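Local coordinates for protein gigastasin (Haementeria ghilianii, PDB 5UBM) that inhibits the human complement protease C1s by binding to it as a disulfide-rich leech protein of the antistasin family, at residues C45-C50 / C66-L70; G73-C79 / K92-C98. All blocks are in the same frame, centred on the assembly; numbering follows the deposited sequence.

Small disulfide-rich inhibitors illustrate how one cross-linked plan can be used twice. Contact 1 (45-50/66-70) and contact 2 (73-79/92-98) follow one another in the chain, in two successive antistasin-type repeats. In each, two disulfides join segments that run nearly in the same direction, 16° apart in the first and 17° in the second. Contact 1 is a surface contact, filled between its disulfides mainly by one arginine. Contact 2 is partly buried, adds a backbone hydrogen bond, a bridging water and aromatic packing, and meets C1s more extensively. Their centres lie about 16 Å apart, and the two touch where Leu-70 CD1 packs on Gly-76 CA at 3.6 Å.

Contact 1 (C45-C50 / C66-L70); sequences CRNQVC and CRKCL
An irregular segment, 45-50, runs beside 66-70, which carries the short strand 67-68 and turns a corner at 69-70; their end-to-end directions are 16° apart. Cys-45 (chi1 m) points toward the other segment; its SG bonds Cys-66 SG at 2.0 Å (chi3 -65°). Arg-46 turns away, its guanidinium giving a hydrogen bond to the carbonyl of Leu-34. Asn-47 CA lies 6.1 Å from Arg-67 CA, and Asn-47 CB covers one face of the Arg-67 guanidinium. Gln-48 O comes within 2.6 Å of Arg-67 NH2, reached with chi1 t, chi2 t, chi3 p, chi4 174°. Cys-50 SG (m) covers the opposite face and bonds Cys-69 SG at 2.0 Å (chi3 -90°, Cys-69 also m). With Cys-54–Cys-71 these disulfides make the C-terminal half of an antistasin-like domain, consistent with the classical five, the others being Cys-23–Cys-36 and Cys-29–Cys-43. Arg-67 also makes a cation-pi contact with Tyr-59. Covalent bonds thus fix both ends, while a single sandwiched arginine fills the span.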
# COMPACT_ATOMS: atom_id res chain seq x y z
N CYS C 45 -15.59 -25.00 -30.00
CA CYS C 45 -14.34 -25.44 -29.38
C CYS C 45 -13.17 -24.52 -29.68
O CYS C 45 -12.71 -24.43 -30.83
CB CYS C 45 -13.98 -26.86 -29.82
SG CYS C 45 -14.83 -28.18 -28.95
N ARG C 46 -12.66 -23.85 -28.66
CA ARG C 46 -11.45 -23.06 -28.81
C ARG C 46 -10.24 -23.96 -28.62
O ARG C 46 -10.13 -24.67 -27.62
CB ARG C 46 -11.43 -21.91 -27.81
CG ARG C 46 -10.19 -21.03 -27.91
CD ARG C 46 -10.03 -20.21 -26.65
NE ARG C 46 -11.32 -19.68 -26.20
CZ ARG C 46 -11.53 -18.43 -25.82
NH1 ARG C 46 -10.52 -17.56 -25.82
NH2 ARG C 46 -12.73 -18.04 -25.43
N ASN C 47 -9.33 -23.93 -29.58
CA ASN C 47 -8.11 -24.70 -29.49
C ASN C 47 -6.91 -23.77 -29.47
O ASN C 47 -6.04 -23.83 -30.34
CB ASN C 47 -8.02 -25.69 -30.65
CG ASN C 47 -9.26 -26.56 -30.76
OD1 ASN C 47 -9.43 -27.52 -30.02
ND2 ASN C 47 -10.15 -26.21 -31.69
N GLN C 48 -6.89 -22.91 -28.46
CA GLN C 48 -5.85 -21.90 -28.31
C GLN C 48 -4.48 -22.55 -28.18
O GLN C 48 -4.36 -23.70 -27.75
CB GLN C 48 -6.12 -21.03 -27.08
CG GLN C 48 -5.98 -21.74 -25.73
CD GLN C 48 -7.20 -22.57 -25.35
OE1 GLN C 48 -7.97 -23.00 -26.21
NE2 GLN C 48 -7.37 -22.80 -24.05
N VAL C 49 -3.44 -21.82 -28.57
CA VAL C 49 -2.09 -22.31 -28.44
C VAL C 49 -1.77 -22.45 -26.96
O VAL C 49 -2.00 -21.53 -26.18
CB VAL C 49 -1.07 -21.37 -29.10
CG1 VAL C 49 0.24 -22.10 -29.35
CG2 VAL C 49 -1.63 -20.82 -30.40
N CYS C 50 -1.25 -23.61 -26.57
CA CYS C 50 -0.92 -23.84 -25.17
C CYS C 50 0.48 -23.32 -24.87
O CYS C 50 1.40 -23.49 -25.68
CB CYS C 50 -1.04 -25.32 -24.83
SG CYS C 50 -2.74 -25.94 -24.94
N CYS C 66 -13.50 -30.80 -26.19
CA CYS C 66 -12.60 -29.74 -26.64
C CYS C 66 -11.25 -29.87 -25.95
O CYS C 66 -11.19 -30.22 -24.78
CB CYS C 66 -13.19 -28.36 -26.37
SG CYS C 66 -14.90 -28.15 -26.92
N ARG C 67 -10.18 -29.59 -26.68
CA ARG C 67 -8.84 -29.71 -26.13
C ARG C 67 -8.56 -28.65 -25.07
O ARG C 67 -8.64 -27.45 -25.34
CB ARG C 67 -7.79 -29.61 -27.24
CG ARG C 67 -6.39 -30.02 -26.79
CD ARG C 67 -5.33 -29.58 -27.78
NE ARG C 67 -5.17 -28.13 -27.79
CZ ARG C 67 -4.23 -27.48 -28.48
NH1 ARG C 67 -3.36 -28.16 -29.21
NH2 ARG C 67 -4.16 -26.16 -28.43
N LYS C 68 -8.24 -29.10 -23.86
CA LYS C 68 -7.81 -28.20 -22.80
C LYS C 68 -6.32 -27.91 -22.92
O LYS C 68 -5.62 -28.59 -23.67
CB LYS C 68 -8.11 -28.79 -21.42
CG LYS C 68 -9.57 -29.10 -21.17
CD LYS C 68 -9.76 -29.78 -19.82
CE LYS C 68 -11.20 -30.18 -19.60
NZ LYS C 68 -11.38 -31.00 -18.37
N CYS C 69 -5.84 -26.92 -22.19
CA CYS C 69 -4.41 -26.70 -22.09
C CYS C 69 -3.91 -27.28 -20.77
O CYS C 69 -3.35 -26.58 -19.93
CB CYS C 69 -4.07 -25.21 -22.22
SG CYS C 69 -3.96 -24.66 -23.94
N LEU C 70 -4.15 -28.58 -20.62
CA LEU C 70 -3.78 -29.32 -19.43
C LEU C 70 -3.54 -30.77 -19.81
O LEU C 70 -4.36 -31.37 -20.51
CB LEU C 70 -4.87 -29.23 -18.36
CG LEU C 70 -4.59 -29.95 -17.04
CD1 LEU C 70 -3.41 -29.32 -16.31
CD2 LEU C 70 -5.84 -29.95 -16.16

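Contact 2 (G73-C79 / K92-C98); sequences GCDGFKC and KGCEAFC
Segments 73-79 and 92-98, with short strands 78-79 and 95-96, run 17° apart. Their CA atoms pair at Cys-74 with Cys-94 (5.3 Å), Lys-78 with Phe-97 (4.1 Å) and Cys-79 with Cys-98 (5.4 Å). Cys-74 SG bonds Cys-94 SG at 2.0 Å (chi3 -81°); the Cys-74 carbonyl accepts from the Gln-60 side-chain amide, and Cys-94 N donates to Asp-90 OD1. Asp-75 (chi1 p) forms an Asx turn: its OD1 accepts from Phe-77 N at 2.6 Å, and OD2 is hydrogen-bonded to an aromatic side chain of C1s. Gly-76, at positive phi, lies within that turn. One water donates to Phe-77 O (2.7 Å) and Glu-95 O (3.0 Å). With Cys-83–Cys-100 the two disulfides give the three-disulfide pattern of an antistasin-family sequence, matching that of contact 1's repeat. Lys-78 and Cys-79 pair in an antiparallel ladder with a C1s strand, Ala-96 with Lys-88. Cys-79 N donates to Phe-97 O (2.8 Å, 154°). Lys-78 CA makes a CH-pi contact with the Phe-97 ring (chi1 t), 3.8 Å from its centroid. Lys-78 is salt-bridged to Glu-95, the charged atoms being less surely placed, and cation-pi paired with Phe-87. Cys-79 SG bonds Cys-98 SG at 2.0 Å (chi3 91°).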
# COMPACT_ATOMS: atom_id res chain seq x y z
N GLY C 73 -3.28 -36.68 -16.47
CA GLY C 73 -2.65 -37.03 -15.21
C GLY C 73 -2.32 -35.83 -14.35
O GLY C 73 -1.91 -35.96 -13.19
N CYS C 74 -2.51 -34.64 -14.91
CA CYS C 74 -2.21 -33.40 -14.22
C CYS C 74 -3.49 -32.77 -13.67
O CYS C 74 -4.53 -32.79 -14.34
CB CYS C 74 -1.50 -32.42 -15.15
SG CYS C 74 -0.24 -33.19 -16.20
N ASP C 75 -3.43 -32.20 -12.47
CA ASP C 75 -4.62 -31.57 -11.90
C ASP C 75 -4.64 -30.06 -12.18
O ASP C 75 -5.68 -29.42 -12.08
CB ASP C 75 -4.72 -31.85 -10.39
CG ASP C 75 -3.54 -31.31 -9.59
OD1 ASP C 75 -3.03 -30.20 -9.90
OD2 ASP C 75 -3.13 -32.00 -8.64
N GLY C 76 -3.48 -29.51 -12.51
CA GLY C 76 -3.40 -28.11 -12.89
C GLY C 76 -3.38 -27.13 -11.73
O GLY C 76 -3.39 -25.92 -11.95
N PHE C 77 -3.37 -27.65 -10.51
CA PHE C 77 -3.29 -26.79 -9.32
C PHE C 77 -1.92 -26.14 -9.20
O PHE C 77 -0.90 -26.79 -9.38
CB PHE C 77 -3.59 -27.60 -8.06
CG PHE C 77 -5.06 -27.76 -7.78
CD1 PHE C 77 -5.70 -26.94 -6.88
CD2 PHE C 77 -5.79 -28.74 -8.43
CE1 PHE C 77 -7.05 -27.08 -6.63
CE2 PHE C 77 -7.14 -28.89 -8.18
CZ PHE C 77 -7.77 -28.07 -7.28
N LYS C 78 -1.91 -24.84 -8.90
CA LYS C 78 -0.65 -24.13 -8.74
C LYS C 78 -0.79 -22.78 -8.03
O LYS C 78 -1.88 -22.21 -7.96
CB LYS C 78 0.01 -23.91 -10.10
CG LYS C 78 -0.78 -23.01 -11.04
CD LYS C 78 0.04 -22.72 -12.28
CE LYS C 78 0.46 -24.02 -12.95
NZ LYS C 78 1.38 -23.77 -14.09
N CYS C 79 0.33 -22.29 -7.52
CA CYS C 79 0.42 -20.90 -7.09
C CYS C 79 0.29 -20.02 -8.32
O CYS C 79 0.63 -20.44 -9.43
CB CYS C 79 1.74 -20.63 -6.36
SG CYS C 79 3.20 -20.72 -7.43
N LYS C 92 5.56 -35.68 -18.28
CA LYS C 92 4.14 -35.85 -18.58
C LYS C 92 3.55 -34.57 -19.14
O LYS C 92 2.56 -34.60 -19.88
CB LYS C 92 3.37 -36.26 -17.33
CG LYS C 92 3.86 -37.53 -16.66
CD LYS C 92 3.06 -37.80 -15.40
CE LYS C 92 1.57 -37.87 -15.70
NZ LYS C 92 0.75 -38.08 -14.47
N GLY C 93 4.14 -33.44 -18.78
CA GLY C 93 3.61 -32.14 -19.15
C GLY C 93 2.94 -31.45 -17.98
O GLY C 93 2.33 -30.39 -18.13
N CYS C 94 3.06 -32.05 -16.80
CA CYS C 94 2.49 -31.48 -15.58
C CYS C 94 3.37 -30.37 -15.04
O CYS C 94 4.56 -30.58 -14.78
CB CYS C 94 2.31 -32.56 -14.51
SG CYS C 94 1.21 -33.91 -14.97
N GLU C 95 2.80 -29.18 -14.89
CA GLU C 95 3.53 -28.06 -14.30
C GLU C 95 3.55 -28.22 -12.79
O GLU C 95 2.53 -28.54 -12.18
CB GLU C 95 2.89 -26.72 -14.68
CG GLU C 95 2.65 -26.54 -16.17
CD GLU C 95 2.62 -25.07 -16.59
OE1 GLU C 95 1.63 -24.38 -16.29
OE2 GLU C 95 3.60 -24.62 -17.22
N ALA C 96 4.71 -28.01 -12.18
CA ALA C 96 4.85 -28.03 -10.72
C ALA C 96 3.92 -27.02 -10.05
O ALA C 96 3.50 -26.04 -10.67
CB ALA C 96 6.29 -27.76 -10.32
N PHE C 97 3.59 -27.26 -8.79
CA PHE C 97 2.65 -26.41 -8.08
C PHE C 97 3.19 -25.00 -7.91
O PHE C 97 2.46 -24.02 -8.08
CB PHE C 97 2.30 -27.00 -6.72
CG PHE C 97 1.24 -26.23 -5.99
CD1 PHE C 97 -0.10 -26.50 -6.20
CD2 PHE C 97 1.59 -25.24 -5.08
CE1 PHE C 97 -1.08 -25.79 -5.53
CE2 PHE C 97 0.61 -24.53 -4.41
CZ PHE C 97 -0.72 -24.81 -4.63
N CYS C 98 4.46 -24.90 -7.54
CA CYS C 98 5.07 -23.59 -7.35
C CYS C 98 6.58 -23.67 -7.45
O CYS C 98 7.30 -23.29 -6.52
CB CYS C 98 4.66 -22.99 -6.01
SG CYS C 98 4.62 -21.19 -6.03
O HOH W 1 -0.04 -27.02 -11.91